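Local coordinates for pyocin sheath PA0622 (Pseudomonas aeruginosa, PDB 6PYT), which probably forms the contractile tail sheath of a pyocin, a bacteriocin particle resembling a myovirus tail, at residues P125-A130 with I153-G158; G28-F33 with T109-L114; V181-Q186 with T232-E237. All blocks are in the same frame, centred on the assembly; numbering follows the deposited sequence.

Contact 1. Residues P125-A130 with I153-G158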
# COMPACT_ATOMS: atom_id res chain seq x y z
N PRO B 125 25.61 48.73 35.57
CA PRO B 125 25.84 49.09 34.16
C PRO B 125 27.10 48.49 33.57
O PRO B 125 28.21 48.78 34.01
CB PRO B 125 25.92 50.62 34.20
CG PRO B 125 25.21 51.00 35.42
CD PRO B 125 25.50 49.92 36.41
N ARG B 126 26.92 47.64 32.55
CA ARG B 126 28.02 47.02 31.83
C ARG B 126 28.54 47.89 30.70
O ARG B 126 29.58 47.56 30.11
CB ARG B 126 27.57 45.68 31.24
CG ARG B 126 27.06 44.64 32.23
CD ARG B 126 28.13 44.05 33.12
NE ARG B 126 28.34 44.81 34.35
CZ ARG B 126 29.35 44.60 35.19
NH1 ARG B 126 30.24 43.66 34.93
NH2 ARG B 126 29.46 45.34 36.28
N LEU B 127 27.85 48.97 30.37
CA LEU B 127 28.30 49.90 29.33
C LEU B 127 28.12 51.32 29.83
O LEU B 127 27.06 51.67 30.34
CB LEU B 127 27.52 49.70 28.04
CG LEU B 127 27.90 48.48 27.23
CD1 LEU B 127 26.91 48.27 26.12
CD2 LEU B 127 29.29 48.71 26.71
N LEU B 128 29.16 52.12 29.67
CA LEU B 128 29.18 53.48 30.17
C LEU B 128 29.32 54.44 29.00
O LEU B 128 30.23 54.31 28.19
CB LEU B 128 30.32 53.68 31.15
CG LEU B 128 30.16 52.81 32.38
CD1 LEU B 128 31.37 52.92 33.25
CD2 LEU B 128 28.93 53.24 33.12
N VAL B 129 28.42 55.41 28.93
CA VAL B 129 28.38 56.35 27.82
C VAL B 129 28.07 57.74 28.36
O VAL B 129 27.20 57.89 29.23
CB VAL B 129 27.39 55.87 26.74
CG1 VAL B 129 25.99 55.65 27.29
CG2 VAL B 129 27.33 56.82 25.61
N ALA B 130 28.83 58.73 27.92
CA ALA B 130 28.58 60.13 28.25
C ALA B 130 28.63 60.89 26.93
O ALA B 130 29.70 61.35 26.52
CB ALA B 130 29.60 60.66 29.25
N ILE B 153 32.81 48.55 30.12
CA ILE B 153 33.57 49.18 29.05
C ILE B 153 32.98 50.56 28.83
O ILE B 153 31.79 50.69 28.52
CB ILE B 153 33.56 48.36 27.75
CG1 ILE B 153 34.48 47.15 27.87
CG2 ILE B 153 34.00 49.19 26.58
CD1 ILE B 153 33.83 45.88 28.35
N ALA B 154 33.79 51.59 29.02
CA ALA B 154 33.37 52.95 28.74
C ALA B 154 33.57 53.23 27.26
O ALA B 154 34.62 52.92 26.71
CB ALA B 154 34.16 53.94 29.58
N ILE B 155 32.56 53.80 26.63
CA ILE B 155 32.62 54.12 25.21
C ILE B 155 32.84 55.61 25.08
O ILE B 155 31.95 56.42 25.34
CB ILE B 155 31.35 53.66 24.48
CG1 ILE B 155 31.26 52.14 24.55
CG2 ILE B 155 31.40 54.08 23.03
CD1 ILE B 155 29.96 51.58 24.10
N LEU B 156 34.05 55.99 24.68
CA LEU B 156 34.43 57.38 24.55
C LEU B 156 34.07 57.88 23.16
O LEU B 156 33.48 57.17 22.34
CB LEU B 156 35.92 57.55 24.79
CG LEU B 156 36.45 57.02 26.11
CD1 LEU B 156 37.95 57.23 26.17
CD2 LEU B 156 35.74 57.69 27.28
N ASP B 157 34.42 59.13 22.89
CA ASP B 157 34.42 59.68 21.54
C ASP B 157 35.40 60.83 21.50
O ASP B 157 35.65 61.49 22.50
CB ASP B 157 33.03 60.13 21.09
N GLY B 158 35.95 61.07 20.32
CA GLY B 158 36.88 62.16 20.15
C GLY B 158 36.13 63.44 19.85
O GLY B 158 34.93 63.56 20.09

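Contact 2. Residues G28-F33 with T109-L114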
# COMPACT_ATOMS: atom_id res chain seq x y z
N GLY B 28 24.95 52.57 31.19
CA GLY B 28 25.01 53.72 32.05
C GLY B 28 25.19 54.99 31.25
O GLY B 28 26.20 55.17 30.58
N LEU B 29 24.20 55.87 31.33
CA LEU B 29 24.11 57.04 30.48
C LEU B 29 24.13 58.30 31.34
O LEU B 29 23.59 58.31 32.45
CB LEU B 29 22.83 56.98 29.63
CG LEU B 29 22.64 57.83 28.38
CD1 LEU B 29 21.75 57.09 27.43
CD2 LEU B 29 22.01 59.16 28.68
N CYS B 30 24.73 59.35 30.80
CA CYS B 30 24.89 60.59 31.55
C CYS B 30 25.05 61.74 30.57
O CYS B 30 26.03 61.78 29.83
CB CYS B 30 26.10 60.50 32.47
SG CYS B 30 26.39 61.96 33.46
N ASP B 31 24.09 62.67 30.57
CA ASP B 31 24.10 63.79 29.64
C ASP B 31 23.23 64.89 30.24
O ASP B 31 22.78 64.79 31.38
CB ASP B 31 23.61 63.33 28.26
N VAL B 32 22.99 65.96 29.47
CA VAL B 32 22.35 67.15 30.01
C VAL B 32 20.86 67.16 29.68
O VAL B 32 20.42 66.62 28.66
CB VAL B 32 23.02 68.45 29.52
CG1 VAL B 32 24.42 68.54 30.06
CG2 VAL B 32 23.03 68.52 28.02
N PHE B 33 20.09 67.77 30.57
CA PHE B 33 18.67 67.98 30.33
C PHE B 33 18.24 69.18 31.18
O PHE B 33 19.00 69.67 32.01
CB PHE B 33 17.85 66.72 30.65
CG PHE B 33 17.34 66.63 32.05
CD1 PHE B 33 18.17 66.31 33.11
CD2 PHE B 33 15.99 66.77 32.29
CE1 PHE B 33 17.64 66.21 34.39
CE2 PHE B 33 15.48 66.66 33.55
CZ PHE B 33 16.30 66.38 34.60
N THR B 109 26.79 62.20 42.69
CA THR B 109 26.32 63.02 41.59
C THR B 109 27.11 62.70 40.32
O THR B 109 28.25 62.26 40.38
CB THR B 109 26.47 64.51 41.89
OG1 THR B 109 27.85 64.82 42.07
CG2 THR B 109 25.70 64.87 43.16
N GLY B 110 26.47 62.94 39.18
CA GLY B 110 27.16 62.81 37.91
C GLY B 110 27.34 61.40 37.42
O GLY B 110 26.40 60.60 37.45
N LEU B 111 28.54 61.08 36.94
CA LEU B 111 28.86 59.71 36.58
C LEU B 111 28.89 58.81 37.80
O LEU B 111 28.59 57.61 37.70
CB LEU B 111 30.20 59.64 35.86
CG LEU B 111 30.28 60.17 34.43
CD1 LEU B 111 31.72 60.19 33.98
CD2 LEU B 111 29.46 59.30 33.52
N GLN B 112 29.22 59.37 38.97
CA GLN B 112 29.36 58.59 40.19
C GLN B 112 28.05 58.01 40.67
O GLN B 112 28.06 57.06 41.46
CB GLN B 112 29.96 59.48 41.28
CG GLN B 112 31.30 60.06 40.91
CD GLN B 112 32.34 59.00 40.73
OE1 GLN B 112 32.38 58.02 41.48
NE2 GLN B 112 33.20 59.18 39.74
N ALA B 113 26.92 58.56 40.22
CA ALA B 113 25.61 57.99 40.52
C ALA B 113 25.34 56.71 39.75
O ALA B 113 24.38 56.01 40.08
CB ALA B 113 24.52 59.00 40.22
N LEU B 114 26.14 56.39 38.73
CA LEU B 114 25.96 55.12 38.03
C LEU B 114 26.47 53.94 38.85
O LEU B 114 26.10 52.80 38.56
CB LEU B 114 26.66 55.16 36.68
CG LEU B 114 26.02 56.10 35.67
CD1 LEU B 114 26.89 56.19 34.44
CD2 LEU B 114 24.67 55.58 35.30

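Contact 3. Residues V181-Q186 with T232-E237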
# COMPACT_ATOMS: atom_id res chain seq x y z
N VAL B 181 35.16 55.79 19.89
CA VAL B 181 34.55 55.86 18.57
C VAL B 181 34.61 57.33 18.15
O VAL B 181 33.81 58.14 18.61
CB VAL B 181 33.11 55.35 18.56
CG1 VAL B 181 32.51 55.48 17.18
CG2 VAL B 181 33.06 53.92 19.02
N ASP B 182 35.57 57.68 17.30
CA ASP B 182 35.76 59.11 17.04
C ASP B 182 34.75 59.81 16.13
O ASP B 182 34.27 60.88 16.54
CB ASP B 182 37.16 59.39 16.50
N PRO B 183 34.42 59.34 14.92
CA PRO B 183 33.60 60.18 14.03
C PRO B 183 32.17 60.26 14.52
O PRO B 183 31.55 59.25 14.86
CB PRO B 183 33.69 59.46 12.68
CG PRO B 183 34.84 58.56 12.81
CD PRO B 183 34.80 58.10 14.20
N GLY B 184 31.66 61.48 14.60
CA GLY B 184 30.31 61.68 15.04
C GLY B 184 29.30 61.22 14.02
O GLY B 184 29.58 61.05 12.84
N VAL B 185 28.11 61.01 14.49
CA VAL B 185 26.98 60.62 13.67
C VAL B 185 26.26 61.87 13.18
O VAL B 185 26.06 62.83 13.93
CB VAL B 185 26.05 59.69 14.49
CG1 VAL B 185 24.63 59.78 14.04
CG2 VAL B 185 26.53 58.27 14.34
N GLN B 186 25.90 61.87 11.90
CA GLN B 186 25.08 62.91 11.30
C GLN B 186 23.70 62.30 11.08
O GLN B 186 23.49 61.52 10.15
CB GLN B 186 25.73 63.36 10.00
CG GLN B 186 25.21 64.63 9.41
CD GLN B 186 25.98 65.00 8.17
OE1 GLN B 186 26.80 64.23 7.69
NE2 GLN B 186 25.73 66.20 7.65
N THR B 232 28.14 60.20 8.63
CA THR B 232 29.09 60.56 9.67
C THR B 232 29.50 62.02 9.51
O THR B 232 29.23 62.66 8.50
CB THR B 232 30.32 59.65 9.63
OG1 THR B 232 31.02 59.85 8.40
CG2 THR B 232 29.90 58.21 9.73
N SER B 233 30.16 62.53 10.55
CA SER B 233 30.59 63.93 10.53
C SER B 233 31.75 64.12 9.57
O SER B 233 31.87 65.16 8.93
CB SER B 233 30.99 64.37 11.94
OG SER B 233 29.88 64.36 12.80
N ARG B 234 32.61 63.12 9.46
CA ARG B 234 33.67 63.08 8.48
C ARG B 234 33.55 61.78 7.70
O ARG B 234 33.20 60.75 8.27
CB ARG B 234 35.04 63.15 9.15
CG ARG B 234 35.29 64.43 9.89
CD ARG B 234 36.67 64.40 10.50
NE ARG B 234 36.78 63.39 11.55
CZ ARG B 234 37.53 62.30 11.45
NH1 ARG B 234 38.21 62.08 10.34
NH2 ARG B 234 37.60 61.43 12.45
N PRO B 235 33.81 61.80 6.39
CA PRO B 235 33.77 60.55 5.62
C PRO B 235 34.98 59.70 5.97
O PRO B 235 36.12 60.16 5.85
CB PRO B 235 33.80 61.03 4.17
CG PRO B 235 33.50 62.49 4.22
CD PRO B 235 34.03 62.97 5.53
N VAL B 236 34.74 58.49 6.43
CA VAL B 236 35.81 57.60 6.84
C VAL B 236 36.04 56.58 5.74
O VAL B 236 35.10 56.04 5.15
CB VAL B 236 35.50 56.95 8.20
CG1 VAL B 236 36.55 55.94 8.59
CG2 VAL B 236 35.45 58.01 9.25
N GLU B 237 37.31 56.32 5.46
CA GLU B 237 37.79 55.76 4.21
C GLU B 237 38.41 54.40 4.50
O GLU B 237 39.56 54.32 4.94
CB GLU B 237 38.80 56.73 3.62

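Contact 1. Residues P125-A130 with I153-G158
With CG anti to its own carbonyl carbon (chi1 -75°), Leu127 holds that atom beside the backbone N, and its CD2 branch swings back across the strand pair. Ile155 is built the same way, CG1 anti to the carbonyl carbon, and the two chains cross obliquely where Leu127 CD2 meets Ile155 CD1 at 3.9 Å. The same CD2 also lies 4.4 Å from Ile153 CB, so one leucine methyl bridges two isoleucines on a single face of the sheet. On the opposite face Leu128 CB packs against Ala154 CB at 4.2 Å, a short side chain beside the root of a longer one.

The backbones run parallel, and Leu128 is gripped through both of its polar atoms. Its N gives a bond of 3.2 Å to Ile153 O, with the donor standing above the plane of that carbonyl. Leu128 O receives Ile155 N at 2.9 Å, almost along the C=O axis and nearly straight at the hydrogen (175°). Ala154 CA adds a C-H contact to Leu128 O at 3.5 Å. A weak bond from Ile153 N to Arg126 O, 3.4 Å, leads into the paired region.

Helix 139-150, through Leu146 and Met143, lies against the face of Leu128 and Ala154, while Phe208 and Ala205 of helix 201-214 pack on Leu127 and Ile155. Strand 127-129, helix 139-150 and strand 153-156 thus make a beta-alpha-beta unit, a building block of the helix-flanked parallel sheet in the subtilisin-like domain of tail sheath proteins.

Contact 2. Residues G28-F33 with T109-L114
The flat peptide joining Gly28 to Leu29 has Leu114 CD1 over one face, 3.8 Å from Gly28 C and directly above it. Leu114 CD2 lies on the same side but off the edge away from the carbonyl oxygen, 3.8 Å from Gly28 CA and 4.0 Å from Leu29 N. The leucine thus enters over a residue with no side chain. The backbone of Gly28 bonds to Leu127 and Val129 on one side and that of Leu29 to Val81 and Val83 on the other, so the peptide lies between two strands.

A second peptide, Gly110 to Leu111, has the sulfur of Cys30 above its face, with SG 4.1 Å from Gly110 C. SG is anti to the backbone N (chi1 -179°). The adjoining CB of Cys30 meets Leu111 CD2 at 3.7 Å, and that same methyl is 4.1 Å from Cys30 SG, so the cysteine is touched at both its carbon and its sulfur. Leu111 and Leu114 each have CG anti to the carbonyl carbon, but Leu111 reaches the strand by CD2 alone, Leu114 by both methyls.

A type II' beta turn from Thr109 to Gln112, with Gly110 at its positive-phi position (78°), redirects the chain. The bond from Leu114 N to Leu111 O, 2.9 Å, then ties together these two leucines.

The 109-114 segment lies over one face of strand 21-33, where Leu114 also meets Val81 and Val83 of strand 76-86 and Leu111 packs on Ala142 and Met143 of helix 139-150. On the other side of the strand, Leu29 turns away toward Ile65, Cys69 and Ile72 of helix 64-73.

Contact 3. Residues V181-Q186 with T232-E237
A single backbone bridge, Val185 with Thr232, docks the long segment between helices 201-214 and 246-251 onto the start of strand 185-189, just beyond the parallel strand 178-181 of the subtilisin-like domain. The polar centre of the contact is the carbonyl of Gly184. Ser233 N donates to Gly184 O at 2.8 Å, from above the carbonyl plane and with a bent N-H...O angle of 145°. Thr232 CA brings a C-H to the same oxygen at 3.2 Å. Ser233 places OG anti to its carbonyl carbon (chi1 -65°), and OG lies 3.3 Å from Gly184 O.

Apolar contact begins one residue earlier. The CG corner of the Pro183 ring touches Val236 CG2 at 3.7 Å, the two side chains crossing at about a right angle. Separately, the charged guanidinium of Arg234, its chain bent at chi3 (-66°), packs obliquely on this ring, NH2 4.0 Å from Pro183 CG. Within the loop, Thr232 OG1 donates a hydrogen bond to Arg234 O.

Helix 246-251 meets Arg234 and Val236 through Leu250 and Ala247, and Arg120 of a second subunit packs on Pro235. The chemistry is therefore divided: the single bent bond to Gly184 continues a pairing of Gln186 with Thr230 and Gly231, anchoring the loop jointly, the threonine hydroxyl braces it from within, and the proline corner seats the part leading toward the subunit interface.

Contacts 1 and 2, with centres about 11 Å apart, meet along neighbouring strands of one sheet: Gly28 N lies 2.4 Å from Leu127 O, and Gly28 O 2.8 Å from Val129 N, probable hydrogen bonds joining strand 21-33 to strand 127-129. Contact 3 sits just past strand 178-181 of that sheet, its centre about 17 Å from that of contact 1, and a probable bond of 3.3 Å from Val181 N to Leu156 O connects the two. Contacts 2 and 3 do not touch; their nearest atoms are about 14 Å apart. Contact 1, buried like contact 2 and about 6 Å from the centre of the chain, lies between the other two, with contact 3 extending toward a neighbouring sheath subunit.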